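Side-chain contacts in metalloregulator ScaR (Streptococcus gordonii, PDB 3HRS), which acts as a manganese-activated repressor of transcription, a homodimer that probably binds DNA: residues N3-L8 with Y72-L77; G125-A130 with L135-K140; E79-H84 with E110-L115; L49-K52 with Y58-T61; Y12-R17 with N23-Q28. All blocks are in the same frame, centred on the assembly; numbering follows the deposited sequence.

Interaction 1: residues N3-L8 with Y72-L77; sequences NKEDYL and YRKHRL. With SO4 (sulfate ion), chain E; SO4 (sulfate ion), chain C.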
# COMPACT_ATOMS: atom_id res chain seq x y z
N ASN A 3 9.33 15.79 -2.63
CA ASN A 3 8.14 16.56 -2.95
C ASN A 3 7.89 17.61 -1.88
O ASN A 3 8.56 17.63 -0.85
CB ASN A 3 6.93 15.63 -3.06
CG ASN A 3 6.86 14.61 -1.94
OD1 ASN A 3 7.22 14.91 -0.79
ND2 ASN A 3 6.41 13.40 -2.26
N LYS A 4 6.91 18.47 -2.12
CA LYS A 4 6.66 19.57 -1.19
C LYS A 4 6.28 19.06 0.19
O LYS A 4 6.45 19.75 1.20
CB LYS A 4 5.63 20.58 -1.74
CG LYS A 4 4.17 20.11 -1.83
CD LYS A 4 3.33 21.26 -2.38
CE LYS A 4 2.08 20.78 -3.13
NZ LYS A 4 0.94 20.40 -2.24
N GLU A 5 5.77 17.83 0.26
CA GLU A 5 5.37 17.29 1.54
C GLU A 5 6.61 17.02 2.39
O GLU A 5 6.58 17.18 3.61
CB GLU A 5 4.50 16.05 1.36
CG GLU A 5 3.15 16.34 0.68
CD GLU A 5 2.36 15.08 0.34
OE1 GLU A 5 2.06 14.28 1.26
OE2 GLU A 5 2.03 14.90 -0.85
N ASP A 6 7.71 16.64 1.74
CA ASP A 6 8.95 16.33 2.46
C ASP A 6 9.60 17.60 2.94
O ASP A 6 10.34 17.60 3.91
CB ASP A 6 9.94 15.59 1.56
CG ASP A 6 9.42 14.26 1.11
OD1 ASP A 6 9.76 13.87 -0.03
OD2 ASP A 6 8.69 13.61 1.88
N TYR A 7 9.33 18.69 2.25
CA TYR A 7 9.86 19.96 2.68
C TYR A 7 9.09 20.46 3.90
O TYR A 7 9.69 20.88 4.88
CB TYR A 7 9.79 20.97 1.54
CG TYR A 7 10.97 20.94 0.60
CD1 TYR A 7 10.97 20.15 -0.53
CD2 TYR A 7 12.08 21.73 0.84
CE1 TYR A 7 12.05 20.14 -1.39
CE2 TYR A 7 13.16 21.73 -0.01
CZ TYR A 7 13.15 20.93 -1.12
OH TYR A 7 14.23 20.94 -1.97
N LEU A 8 7.76 20.41 3.83
CA LEU A 8 6.91 20.92 4.90
C LEU A 8 7.19 20.16 6.17
O LEU A 8 7.19 20.76 7.25
CB LEU A 8 5.42 20.79 4.58
CG LEU A 8 4.67 22.05 4.15
CD1 LEU A 8 3.20 21.85 4.48
CD2 LEU A 8 5.19 23.31 4.84
N TYR A 72 1.63 13.31 8.81
CA TYR A 72 1.95 12.58 10.00
C TYR A 72 0.92 11.46 10.20
O TYR A 72 1.31 10.34 10.61
CB TYR A 72 2.05 13.54 11.18
CG TYR A 72 3.45 14.11 11.37
CD1 TYR A 72 4.41 13.41 12.08
CD2 TYR A 72 3.79 15.35 10.89
CE1 TYR A 72 5.67 13.92 12.27
CE2 TYR A 72 5.06 15.87 11.08
CZ TYR A 72 6.00 15.15 11.77
OH TYR A 72 7.27 15.67 11.96
N ARG A 73 -0.35 11.73 9.90
CA ARG A 73 -1.37 10.67 9.91
C ARG A 73 -0.94 9.51 9.03
O ARG A 73 -0.84 8.36 9.50
CB ARG A 73 -2.75 11.14 9.47
CG ARG A 73 -3.68 11.39 10.62
CD ARG A 73 -5.00 11.98 10.14
NE ARG A 73 -5.93 10.99 9.61
CZ ARG A 73 -6.63 10.14 10.36
NH1 ARG A 73 -6.50 10.12 11.68
NH2 ARG A 73 -7.46 9.29 9.78
N LYS A 74 -0.67 9.83 7.77
CA LYS A 74 -0.34 8.82 6.77
C LYS A 74 0.83 7.98 7.26
O LYS A 74 0.73 6.75 7.39
CB LYS A 74 -0.00 9.49 5.45
CG LYS A 74 -0.19 8.61 4.24
CD LYS A 74 0.67 9.06 3.06
CE LYS A 74 -0.06 10.04 2.14
NZ LYS A 74 0.25 11.45 2.38
N HIS A 75 1.91 8.67 7.60
CA HIS A 75 3.15 8.06 8.05
C HIS A 75 3.04 7.24 9.35
O HIS A 75 3.57 6.13 9.42
CB HIS A 75 4.15 9.16 8.27
CG HIS A 75 5.42 8.69 8.90
ND1 HIS A 75 6.37 8.00 8.19
CD2 HIS A 75 5.89 8.82 10.16
CE1 HIS A 75 7.39 7.73 8.99
NE2 HIS A 75 7.12 8.22 10.19
N ARG A 76 2.37 7.79 10.36
CA ARG A 76 2.19 7.03 11.59
C ARG A 76 1.13 5.91 11.48
O ARG A 76 1.29 4.87 12.09
CB ARG A 76 1.94 7.95 12.80
CG ARG A 76 3.19 8.72 13.17
CD ARG A 76 2.95 10.01 13.96
NE ARG A 76 4.23 10.69 14.16
CZ ARG A 76 4.42 11.75 14.94
NH1 ARG A 76 3.42 12.28 15.63
NH2 ARG A 76 5.64 12.28 15.03
N LEU A 77 0.06 6.08 10.72
CA LEU A 77 -0.85 4.96 10.61
C LEU A 77 -0.23 3.80 9.79
O LEU A 77 -0.37 2.64 10.15
CB LEU A 77 -2.22 5.37 10.08
CG LEU A 77 -3.10 6.25 10.95
CD1 LEU A 77 -4.22 6.93 10.13
CD2 LEU A 77 -3.71 5.43 12.01
S SO4 E . 4.51 17.27 -5.43
O1 SO4 E . 4.62 15.97 -4.78
O2 SO4 E . 5.67 18.11 -5.14
O3 SO4 E . 4.44 17.07 -6.88
O4 SO4 E . 3.28 17.91 -4.97
S SO4 C . 9.26 12.00 14.50
O1 SO4 C . 9.06 11.66 15.91
O2 SO4 C . 9.00 13.43 14.34
O3 SO4 C . 10.63 11.72 14.06
O4 SO4 C . 8.31 11.23 13.67

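Interaction 2: residues G125-A130 with L135-K140; sequences GGTIPA and LVEKHK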
# COMPACT_ATOMS: atom_id res chain seq x y z
N GLY A 125 5.61 6.38 20.02
CA GLY A 125 5.08 7.37 20.93
C GLY A 125 4.63 8.65 20.25
O GLY A 125 4.02 9.55 20.86
N GLY A 126 4.96 8.74 18.96
CA GLY A 126 4.44 9.82 18.14
C GLY A 126 2.93 9.77 18.17
O GLY A 126 2.31 8.69 18.00
N THR A 127 2.34 10.93 18.37
CA THR A 127 0.88 11.05 18.42
C THR A 127 0.25 11.07 17.02
O THR A 127 0.89 11.49 16.06
CB THR A 127 0.47 12.29 19.19
OG1 THR A 127 -0.85 12.66 18.81
CG2 THR A 127 1.40 13.41 18.83
N ILE A 128 -0.99 10.60 16.92
CA ILE A 128 -1.68 10.46 15.63
C ILE A 128 -2.97 11.25 15.56
O ILE A 128 -4.04 10.79 15.96
CB ILE A 128 -2.07 9.01 15.33
CG1 ILE A 128 -0.86 8.10 15.27
CG2 ILE A 128 -2.72 8.92 13.98
CD1 ILE A 128 -1.26 6.64 15.03
N PRO A 129 -2.90 12.44 14.99
CA PRO A 129 -4.04 13.36 14.92
C PRO A 129 -5.20 12.83 14.07
O PRO A 129 -4.98 12.13 13.10
CB PRO A 129 -3.41 14.59 14.24
CG PRO A 129 -2.29 14.03 13.46
CD PRO A 129 -1.70 13.01 14.37
N ALA A 130 -6.42 13.19 14.43
CA ALA A 130 -7.60 12.84 13.65
C ALA A 130 -7.58 13.49 12.28
O ALA A 130 -6.96 14.54 12.11
CB ALA A 130 -8.85 13.28 14.41
N LEU A 135 -1.79 18.34 14.40
CA LEU A 135 -0.74 17.68 15.16
C LEU A 135 -0.43 18.44 16.45
O LEU A 135 0.01 19.60 16.42
CB LEU A 135 0.53 17.50 14.32
CG LEU A 135 1.61 16.68 15.04
CD1 LEU A 135 0.92 15.70 15.95
CD2 LEU A 135 2.57 15.98 14.05
N VAL A 136 -0.65 17.75 17.57
CA VAL A 136 -0.32 18.26 18.90
C VAL A 136 0.27 17.10 19.67
O VAL A 136 -0.46 16.28 20.22
CB VAL A 136 -1.57 18.75 19.64
CG1 VAL A 136 -1.26 19.04 21.11
CG2 VAL A 136 -2.14 19.96 18.98
N GLU A 137 1.60 17.04 19.72
CA GLU A 137 2.26 15.89 20.32
C GLU A 137 1.93 15.66 21.79
O GLU A 137 1.94 16.58 22.57
CB GLU A 137 3.77 15.96 20.11
CG GLU A 137 4.14 16.13 18.64
CD GLU A 137 4.37 14.83 17.89
OE1 GLU A 137 4.93 14.89 16.78
OE2 GLU A 137 4.01 13.75 18.41
N LYS A 138 1.61 14.41 22.15
CA LYS A 138 1.35 14.08 23.54
C LYS A 138 2.61 14.32 24.33
O LYS A 138 2.56 14.80 25.45
CB LYS A 138 0.92 12.62 23.68
CG LYS A 138 0.47 12.14 25.07
CD LYS A 138 0.20 10.61 25.03
CE LYS A 138 0.10 9.96 26.42
NZ LYS A 138 0.30 8.45 26.42
N HIS A 139 3.75 13.98 23.73
CA HIS A 139 5.03 14.04 24.44
C HIS A 139 6.00 15.07 23.90
O HIS A 139 6.69 14.83 22.89
CB HIS A 139 5.73 12.68 24.44
CG HIS A 139 4.91 11.60 25.03
ND1 HIS A 139 3.99 11.84 26.03
CD2 HIS A 139 4.85 10.27 24.76
CE1 HIS A 139 3.40 10.70 26.35
NE2 HIS A 139 3.91 9.74 25.61
N LYS A 140 6.11 16.20 24.60
CA LYS A 140 7.01 17.25 24.20
C LYS A 140 8.33 17.29 24.98
O LYS A 140 9.34 17.74 24.44
CB LYS A 140 6.30 18.60 24.23
CG LYS A 140 5.74 18.97 22.87
CD LYS A 140 4.82 20.17 22.94
CE LYS A 140 3.41 19.76 23.32
NZ LYS A 140 2.50 20.94 23.30

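Interaction 3: residues E79-H84 with E110-L115; sequences EVFLVH and ERLDQL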
# COMPACT_ATOMS: atom_id res chain seq x y z
N GLU A 79 2.90 3.24 9.77
CA GLU A 79 3.85 2.67 10.71
C GLU A 79 3.13 1.65 11.57
O GLU A 79 3.51 0.49 11.56
CB GLU A 79 4.49 3.75 11.58
CG GLU A 79 5.38 3.20 12.66
CD GLU A 79 6.83 3.15 12.24
OE1 GLU A 79 7.64 2.57 13.00
OE2 GLU A 79 7.14 3.71 11.16
N VAL A 80 2.08 2.09 12.28
CA VAL A 80 1.27 1.21 13.11
C VAL A 80 0.77 -0.01 12.35
O VAL A 80 0.77 -1.09 12.89
CB VAL A 80 0.01 1.91 13.64
CG1 VAL A 80 -0.98 0.86 14.22
CG2 VAL A 80 0.38 2.94 14.68
N PHE A 81 0.33 0.15 11.12
CA PHE A 81 -0.15 -1.02 10.38
C PHE A 81 0.99 -2.01 10.14
O PHE A 81 0.85 -3.17 10.42
CB PHE A 81 -0.85 -0.63 9.07
CG PHE A 81 -1.18 -1.81 8.17
CD1 PHE A 81 -2.26 -2.63 8.45
CD2 PHE A 81 -0.42 -2.07 7.03
CE1 PHE A 81 -2.58 -3.71 7.60
CE2 PHE A 81 -0.74 -3.14 6.17
CZ PHE A 81 -1.81 -3.96 6.45
N LEU A 82 2.12 -1.53 9.63
CA LEU A 82 3.21 -2.41 9.25
C LEU A 82 3.76 -3.23 10.41
O LEU A 82 3.99 -4.44 10.26
CB LEU A 82 4.35 -1.64 8.58
CG LEU A 82 3.88 -1.07 7.24
CD1 LEU A 82 5.07 -0.57 6.44
CD2 LEU A 82 3.08 -2.12 6.47
N VAL A 83 3.96 -2.58 11.55
CA VAL A 83 4.56 -3.32 12.65
C VAL A 83 3.56 -4.18 13.41
O VAL A 83 3.85 -5.35 13.67
CB VAL A 83 5.45 -2.45 13.59
CG1 VAL A 83 5.34 -0.99 13.25
CG2 VAL A 83 5.14 -2.72 15.06
N HIS A 84 2.39 -3.65 13.73
CA HIS A 84 1.39 -4.47 14.42
C HIS A 84 0.66 -5.55 13.61
O HIS A 84 0.30 -6.62 14.13
CB HIS A 84 0.37 -3.59 15.09
CG HIS A 84 0.92 -2.87 16.27
ND1 HIS A 84 0.12 -2.25 17.21
CD2 HIS A 84 2.20 -2.69 16.69
CE1 HIS A 84 0.87 -1.71 18.15
NE2 HIS A 84 2.14 -1.97 17.86
N GLU A 110 -7.65 6.74 5.42
CA GLU A 110 -8.84 6.82 6.25
C GLU A 110 -9.38 5.44 6.59
O GLU A 110 -9.70 5.17 7.74
CB GLU A 110 -9.92 7.70 5.63
CG GLU A 110 -10.16 8.99 6.39
CD GLU A 110 -8.88 9.77 6.68
OE1 GLU A 110 -8.00 9.86 5.80
OE2 GLU A 110 -8.75 10.30 7.80
N ARG A 111 -9.48 4.56 5.61
CA ARG A 111 -9.97 3.21 5.90
C ARG A 111 -9.02 2.49 6.90
O ARG A 111 -9.47 1.90 7.89
CB ARG A 111 -10.14 2.40 4.62
CG ARG A 111 -10.99 3.09 3.55
CD ARG A 111 -12.31 3.55 4.11
NE ARG A 111 -13.00 2.45 4.78
CZ ARG A 111 -14.25 2.51 5.22
NH1 ARG A 111 -14.97 3.61 5.07
NH2 ARG A 111 -14.78 1.44 5.82
N LEU A 112 -7.72 2.57 6.61
CA LEU A 112 -6.67 2.06 7.45
C LEU A 112 -6.90 2.45 8.89
O LEU A 112 -6.77 1.63 9.79
CB LEU A 112 -5.33 2.63 7.02
CG LEU A 112 -4.14 1.67 7.00
CD1 LEU A 112 -2.97 2.35 7.64
CD2 LEU A 112 -4.44 0.30 7.68
N ASP A 113 -7.22 3.72 9.11
CA ASP A 113 -7.39 4.25 10.46
C ASP A 113 -8.47 3.46 11.16
O ASP A 113 -8.30 3.04 12.29
CB ASP A 113 -7.81 5.72 10.39
CG ASP A 113 -7.72 6.43 11.72
OD1 ASP A 113 -6.95 6.00 12.61
OD2 ASP A 113 -8.42 7.45 11.88
N GLN A 114 -9.57 3.25 10.46
CA GLN A 114 -10.68 2.51 11.00
C GLN A 114 -10.27 1.07 11.29
O GLN A 114 -10.62 0.50 12.33
CB GLN A 114 -11.84 2.52 10.02
CG GLN A 114 -13.06 1.89 10.62
CD GLN A 114 -14.30 2.05 9.76
OE1 GLN A 114 -14.21 2.19 8.54
NE2 GLN A 114 -15.46 2.02 10.41
N LEU A 115 -9.55 0.47 10.35
CA LEU A 115 -9.11 -0.92 10.51
C LEU A 115 -8.27 -1.09 11.78
O LEU A 115 -8.40 -2.09 12.48
CB LEU A 115 -8.27 -1.33 9.32
CG LEU A 115 -7.80 -2.76 9.46
CD1 LEU A 115 -9.04 -3.60 9.67
CD2 LEU A 115 -6.99 -3.20 8.22

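Interaction 4: residues L49-K52 with Y58-T61; sequences LLIK and YLLT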
# COMPACT_ATOMS: atom_id res chain seq x y z
N LEU A 49 1.05 27.71 1.88
CA LEU A 49 1.41 26.79 2.97
C LEU A 49 2.25 27.49 4.06
O LEU A 49 2.11 27.19 5.24
CB LEU A 49 2.18 25.59 2.43
CG LEU A 49 1.37 24.35 2.09
CD1 LEU A 49 -0.12 24.65 2.00
CD2 LEU A 49 1.90 23.70 0.81
N LEU A 50 3.12 28.40 3.66
CA LEU A 50 3.83 29.23 4.63
C LEU A 50 3.96 30.67 4.16
O LEU A 50 3.74 30.96 2.98
CB LEU A 50 5.19 28.61 4.97
CG LEU A 50 5.83 27.80 3.85
CD1 LEU A 50 6.14 28.72 2.73
CD2 LEU A 50 7.10 27.09 4.32
N ILE A 51 4.28 31.57 5.09
CA ILE A 51 4.63 32.96 4.76
C ILE A 51 6.01 33.33 5.33
O ILE A 51 6.45 32.73 6.32
CB ILE A 51 3.64 33.91 5.39
CG1 ILE A 51 3.80 33.85 6.92
CG2 ILE A 51 2.21 33.61 4.91
CD1 ILE A 51 2.60 34.37 7.70
N LYS A 52 6.70 34.29 4.73
CA LYS A 52 7.98 34.76 5.28
C LYS A 52 7.75 35.43 6.63
O LYS A 52 6.70 36.01 6.87
CB LYS A 52 8.68 35.73 4.33
CG LYS A 52 9.54 35.09 3.24
CD LYS A 52 9.64 36.02 2.02
CE LYS A 52 10.82 35.69 1.11
NZ LYS A 52 12.11 36.29 1.59
N TYR A 58 10.26 31.34 8.24
CA TYR A 58 8.93 31.05 7.73
C TYR A 58 8.01 30.64 8.86
O TYR A 58 8.46 30.05 9.84
CB TYR A 58 8.97 29.94 6.70
CG TYR A 58 9.95 30.15 5.59
CD1 TYR A 58 11.22 29.62 5.67
CD2 TYR A 58 9.60 30.84 4.45
CE1 TYR A 58 12.13 29.79 4.64
CE2 TYR A 58 10.50 31.01 3.41
CZ TYR A 58 11.76 30.48 3.52
OH TYR A 58 12.67 30.64 2.49
N LEU A 59 6.73 30.98 8.73
CA LEU A 59 5.69 30.49 9.62
C LEU A 59 4.73 29.70 8.78
O LEU A 59 4.49 30.04 7.62
CB LEU A 59 4.92 31.65 10.26
CG LEU A 59 5.35 32.37 11.55
CD1 LEU A 59 6.85 32.45 11.65
CD2 LEU A 59 4.72 33.79 11.62
N LEU A 60 4.15 28.65 9.34
CA LEU A 60 3.17 27.89 8.59
C LEU A 60 1.77 28.46 8.76
O LEU A 60 1.38 28.97 9.83
CB LEU A 60 3.19 26.41 8.97
CG LEU A 60 4.31 25.66 8.27
CD1 LEU A 60 5.63 26.12 8.83
CD2 LEU A 60 4.17 24.16 8.45
N THR A 61 1.01 28.38 7.67
CA THR A 61 -0.35 28.85 7.65
C THR A 61 -1.23 27.73 8.15
O THR A 61 -0.76 26.60 8.26
CB THR A 61 -0.76 29.20 6.21
OG1 THR A 61 -0.89 27.99 5.47
CG2 THR A 61 0.31 30.06 5.56

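Interaction 5: residues Y12-R17 with N23-Q28; sequences YELGTR and NKEIAQ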
# COMPACT_ATOMS: atom_id res chain seq x y z
N TYR A 12 8.73 21.99 9.27
CA TYR A 12 7.84 21.92 10.40
C TYR A 12 8.65 21.59 11.64
O TYR A 12 8.59 22.32 12.62
CB TYR A 12 6.79 20.85 10.19
CG TYR A 12 5.97 20.61 11.43
CD1 TYR A 12 6.15 19.45 12.20
CD2 TYR A 12 5.02 21.54 11.83
CE1 TYR A 12 5.39 19.23 13.34
CE2 TYR A 12 4.27 21.34 12.97
CZ TYR A 12 4.45 20.18 13.72
OH TYR A 12 3.68 20.01 14.85
N GLU A 13 9.41 20.50 11.57
CA GLU A 13 10.28 20.12 12.67
C GLU A 13 11.43 21.10 12.84
O GLU A 13 11.96 21.26 13.94
CB GLU A 13 10.79 18.67 12.53
CG GLU A 13 11.29 18.26 11.15
CD GLU A 13 11.29 16.74 10.97
OE1 GLU A 13 10.62 16.05 11.77
OE2 GLU A 13 11.95 16.24 10.03
N LEU A 14 11.80 21.77 11.75
CA LEU A 14 12.91 22.72 11.79
C LEU A 14 12.53 23.95 12.60
O LEU A 14 13.36 24.84 12.83
CB LEU A 14 13.31 23.14 10.38
CG LEU A 14 14.70 23.75 10.25
CD1 LEU A 14 15.61 23.14 11.27
CD2 LEU A 14 15.25 23.52 8.85
N GLY A 15 11.29 24.00 13.06
CA GLY A 15 10.79 25.13 13.81
C GLY A 15 10.26 24.75 15.18
O GLY A 15 9.72 25.60 15.88
N THR A 16 10.39 23.47 15.54
CA THR A 16 10.13 23.07 16.92
C THR A 16 11.35 23.47 17.72
O THR A 16 11.33 23.49 18.95
CB THR A 16 9.89 21.56 17.06
OG1 THR A 16 10.82 20.85 16.23
CG2 THR A 16 8.47 21.19 16.66
N ARG A 17 12.42 23.78 17.00
CA ARG A 17 13.62 24.39 17.58
C ARG A 17 13.63 25.88 17.21
O ARG A 17 14.47 26.33 16.42
CB ARG A 17 14.87 23.67 17.06
CG ARG A 17 14.85 22.15 17.29
CD ARG A 17 15.31 21.36 16.06
NE ARG A 17 14.57 20.10 15.91
CZ ARG A 17 14.72 19.24 14.91
NH1 ARG A 17 15.60 19.47 13.95
NH2 ARG A 17 13.98 18.13 14.87
N ASN A 23 18.02 29.08 4.45
CA ASN A 23 17.85 28.16 3.33
C ASN A 23 19.04 27.21 3.31
O ASN A 23 18.93 26.08 2.84
CB ASN A 23 17.71 28.90 2.00
CG ASN A 23 16.37 29.60 1.86
OD1 ASN A 23 15.89 30.23 2.80
ND2 ASN A 23 15.77 29.51 0.68
N LYS A 24 20.17 27.69 3.82
CA LYS A 24 21.36 26.87 4.03
C LYS A 24 20.92 25.62 4.81
O LYS A 24 21.19 24.49 4.40
CB LYS A 24 22.45 27.66 4.80
CG LYS A 24 23.91 27.12 4.67
CD LYS A 24 24.99 28.10 5.22
CE LYS A 24 26.43 27.58 4.97
NZ LYS A 24 27.55 28.51 5.36
N GLU A 25 20.19 25.85 5.90
CA GLU A 25 19.72 24.77 6.76
C GLU A 25 18.75 23.86 6.03
O GLU A 25 18.83 22.64 6.13
CB GLU A 25 19.09 25.32 8.04
CG GLU A 25 19.96 25.14 9.27
CD GLU A 25 19.19 25.32 10.56
OE1 GLU A 25 19.50 24.62 11.56
OE2 GLU A 25 18.26 26.16 10.56
N ILE A 26 17.82 24.47 5.30
CA ILE A 26 16.90 23.70 4.48
C ILE A 26 17.68 22.90 3.44
O ILE A 26 17.38 21.75 3.19
CB ILE A 26 15.87 24.61 3.78
CG1 ILE A 26 14.88 25.16 4.80
CG2 ILE A 26 15.13 23.83 2.70
CD1 ILE A 26 14.05 26.31 4.30
N ALA A 27 18.69 23.52 2.84
CA ALA A 27 19.50 22.82 1.86
C ALA A 27 20.25 21.68 2.54
O ALA A 27 20.42 20.61 1.96
CB ALA A 27 20.47 23.77 1.21
N GLN A 28 20.66 21.92 3.78
CA GLN A 28 21.39 20.93 4.55
C GLN A 28 20.52 19.73 4.90
O GLN A 28 20.89 18.58 4.62
CB GLN A 28 21.91 21.55 5.84
CG GLN A 28 23.28 22.19 5.72
CD GLN A 28 23.78 22.71 7.05
OE1 GLN A 28 23.02 22.82 8.02
NE2 GLN A 28 25.06 23.04 7.11

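Interaction 1: residues N3-L8 with Y72-L77
Glu-5 sets its carboxylate against the bent tail of Lys-74, Glu-5 OE1 standing 3.5 Å from Lys-74 NZ. This long salt bridge ties the first helix of the winged-helix DNA-binding domain, helix 4-13, to helix 62-84, which runs on into the metal-binding and dimerisation domain. The two side chains meet at about a right angle and are the only pair to touch across the segments. Glu-5 comes in extended beyond CG, whereas Lys-74 turns at chi3 and again at chi4 (-92° and 99°), which brings its NZ to Glu-5 OE1. That oxygen also lies too near another atom of the model, and the bridge is less certain than its distance suggests. With 42 Å² buried in all, this is a surface link.

Each segment has its own sulfate, probably from the crystallisation liquor. At the start of helix 4-13, Lys-4 N donates to O2 of the chain E sulfate over 3.3 Å, though the placement of this ion is uncertain. On helix 62-84, the Arg-76 guanidinium has Tyr-72 CD1 over the centre of one face, 3.2 Å above its plane. The chain C sulfate sits at its edge, where Arg-76 NH2 donates to sulfate O4 at 3.2 Å and 168°.

Interaction 2: residues G125-A130 with L135-K140
The His-139 imidazole carries Lys-138 CB over one face, 3.9 Å above the plane and offset toward the rim, while Gly-125 O approaches obliquely, 4.1 Å from His-139 CD2. The other flat group, the Glu-137 carboxylate, is directed at the backbone of Thr-127: Thr-127 N donates to Glu-137 OE2 over 3.3 Å at a nearly straight 170°. That oxygen is crowded against a neighbour in the model, so the bond is geometrically good but doubtfully placed. The carboxylate gets there because Glu-137 folds at chi2 (-91°), bringing its end back toward residues 125-130. Arg-76 of helix 62-84 donates to Thr-127 O; its salt bridge to Glu-137 OE2 shares the doubt over that oxygen.

Further along, contact turns apolar, with Leu-135 CD1 lying 4.1 Å from Pro-129 CD. The two runs head in nearly opposite directions, 155° apart, with Thr-127 CA and Glu-137 CA separated by 5.4 Å, yet neither is a regular strand. Both lie in the long irregular stretch between helix 106-115 and strand 150-157, on the way to the SH3-like FeoA domain and just past Cys-122 and His-124, residues that bind zinc in another structure of this protein; the site is empty here.

Interaction 3: residues E79-H84 with E110-L115
Leu-115 N donates to Arg-111 O over 2.8 Å, the shortest sound polar bond within either segment, and this helical turn holds the Leu-115 side chain facing Phe-81 of helix 62-84. Across the contact itself everything is apolar. Leu-112 does most of the touching: its CD2 methyl comes within 3.7 Å of Phe-81 CD1 and 3.9 Å of Phe-81 CG, oblique to the ring, while its other methyl, CD1, rests 3.9 Å from Phe-81 CB. Both methyls come to the base of the aromatic side chain from the same side, and the side chains cross at about a right angle. With CG anti to the backbone N (chi1 171°), the ring runs across the front of Leu-112, its CE1 end toward Leu-115. There the touch is looser, Leu-115 CD2 lying 4.5 Å from Phe-81 CE1.

The nearest backbones, at Phe-81 and Leu-112, keep their CA atoms 7.8 Å apart. Phe-81 also meets Phe-81 of the second subunit, with ring planes at about 45°, and that ring packs on Leu-115 too. With only carbon meeting carbon, the contact implies hydrophobic packing continuous with the dimer interface, beside a helical turn that also carries Glu-79, which binds zinc in another structure of the protein.

Interaction 4: residues L49-K52 with Y58-T61
A chi1 of 67° puts Ile-51 CG1 between its backbone N and carbonyl carbon and turns CG2 beside the N, directing CG1 to Leu-59 and CG2 to Thr-61 across the strands. Ile-51 CG1 lies 4.2 Å from Leu-59 CB, whereas Ile-51 CG2 reaches back to the methyl of Thr-61, CG2 to CG2, at 4.1 Å. The two strands, 50-53 and 57-60, form the antiparallel beta hairpin that is the wing of the winged helix-turn-helix domain; their local directions differ by 153°.

Ile-51 and Leu-59 make the hydrogen-bonded pair of this hairpin. Ile-51 N donates to Leu-59 O and Leu-59 N to Ile-51 O, each over 3.0 Å. The flanking pairs, Leu-50 with Leu-60 and Lys-52 with Tyr-58, are non-hydrogen-bonded. Leu-50 and Leu-60 project from the face opposite Ile-51 and Leu-59, and pack there against helices: Leu-50 on Leu-11 and Leu-44, Leu-60 on Leu-8 and Val-68. Leu-50 CD2 also passes obliquely over Tyr-58 CB at 4.2 Å. At the turn end, the aliphatic chain of Lys-52 runs beside the tyrosine and in the same direction, Lys-52 CG being 4.2 Å from Tyr-58 CE2.

At the other end the hairpin passes into helix 62-84. Thr-61 is its N-cap: OG1 accepts from Gly-64 N and is also bonded to Glu-48 O. The Thr-61 backbone closes the pairing, its N donating to Leu-49 O over 2.9 Å at a straight 179°.

Interaction 5: residues Y12-R17 with N23-Q28
Tyr-12 and Glu-13 bring helix 4-13 to its end just ahead of Leu-14, the one residue of this segment that reaches Glu-25 and Ile-26. Tyr-12 O accepts from Gly-15 N, and the chain then reverses in a type I beta turn running from Glu-13 to Thr-16. Glu-13 O is the acceptor that fixes this turn: Thr-16 N donates to it over 3.1 Å, and Thr-16 OG1 donates to the same oxygen at 2.6 Å, tilted 21° from the carbonyl plane.

Leu-14, second in the turn, points at helix 23-30. Its CG stands anti to the backbone N (chi1 -161°), which extends the side chain across the gap and divides the work between two methyls. CD2 meets Ile-26 CG1 at 4.4 Å, a loose apolar touch. CD1 lies against the carboxylate end of Glu-25, 4.1 Å from Glu-25 OE2 and 4.2 Å from OE1, where the two side chains cross. Together these contacts bury 111 Å². Helix 23-30 is probably the first helix of the helix-turn-helix, as in other DtxR/MntR proteins, with helix 34-46 the second; Ile-26 continues from Leu-14 to Val-37 and Met-41 of the latter, and to Leu-11 of helix 4-13.

After Gly-15 and Thr-16, Arg-17 folds back over the turn, with Glu-13 O 3.4 Å above one face of its guanidinium, offset toward the rim. Its NH1 remains 6.9 Å from Glu-25 OE1, opposite charges that are near without touching.

In the fold
Interactions 1, 4 and 5 gather round the N-terminal winged-helix domain, 4 and 5 having centres about 13 Å apart and both falling within the loop of chain that interaction 1 closes. Helix 4-13 serves interactions 1 and 5; helix 62-84, following directly on strand 57-60, serves 1 and 3. Interaction 3 comes next in the chain, about 31 Å between centres from interaction 4 and alongside the second subunit, with interaction 2 last. Arg-73 and Arg-76 connect the 72-77 turns to the neighbouring contacts, Arg-73 bridging to Glu-110 and Asp-113 and bonding Pro-129 O. Helix 62-84 thus physically spans DNA-binding domain, metal sites and dimer interface, consistent with a metal-responsive regulator.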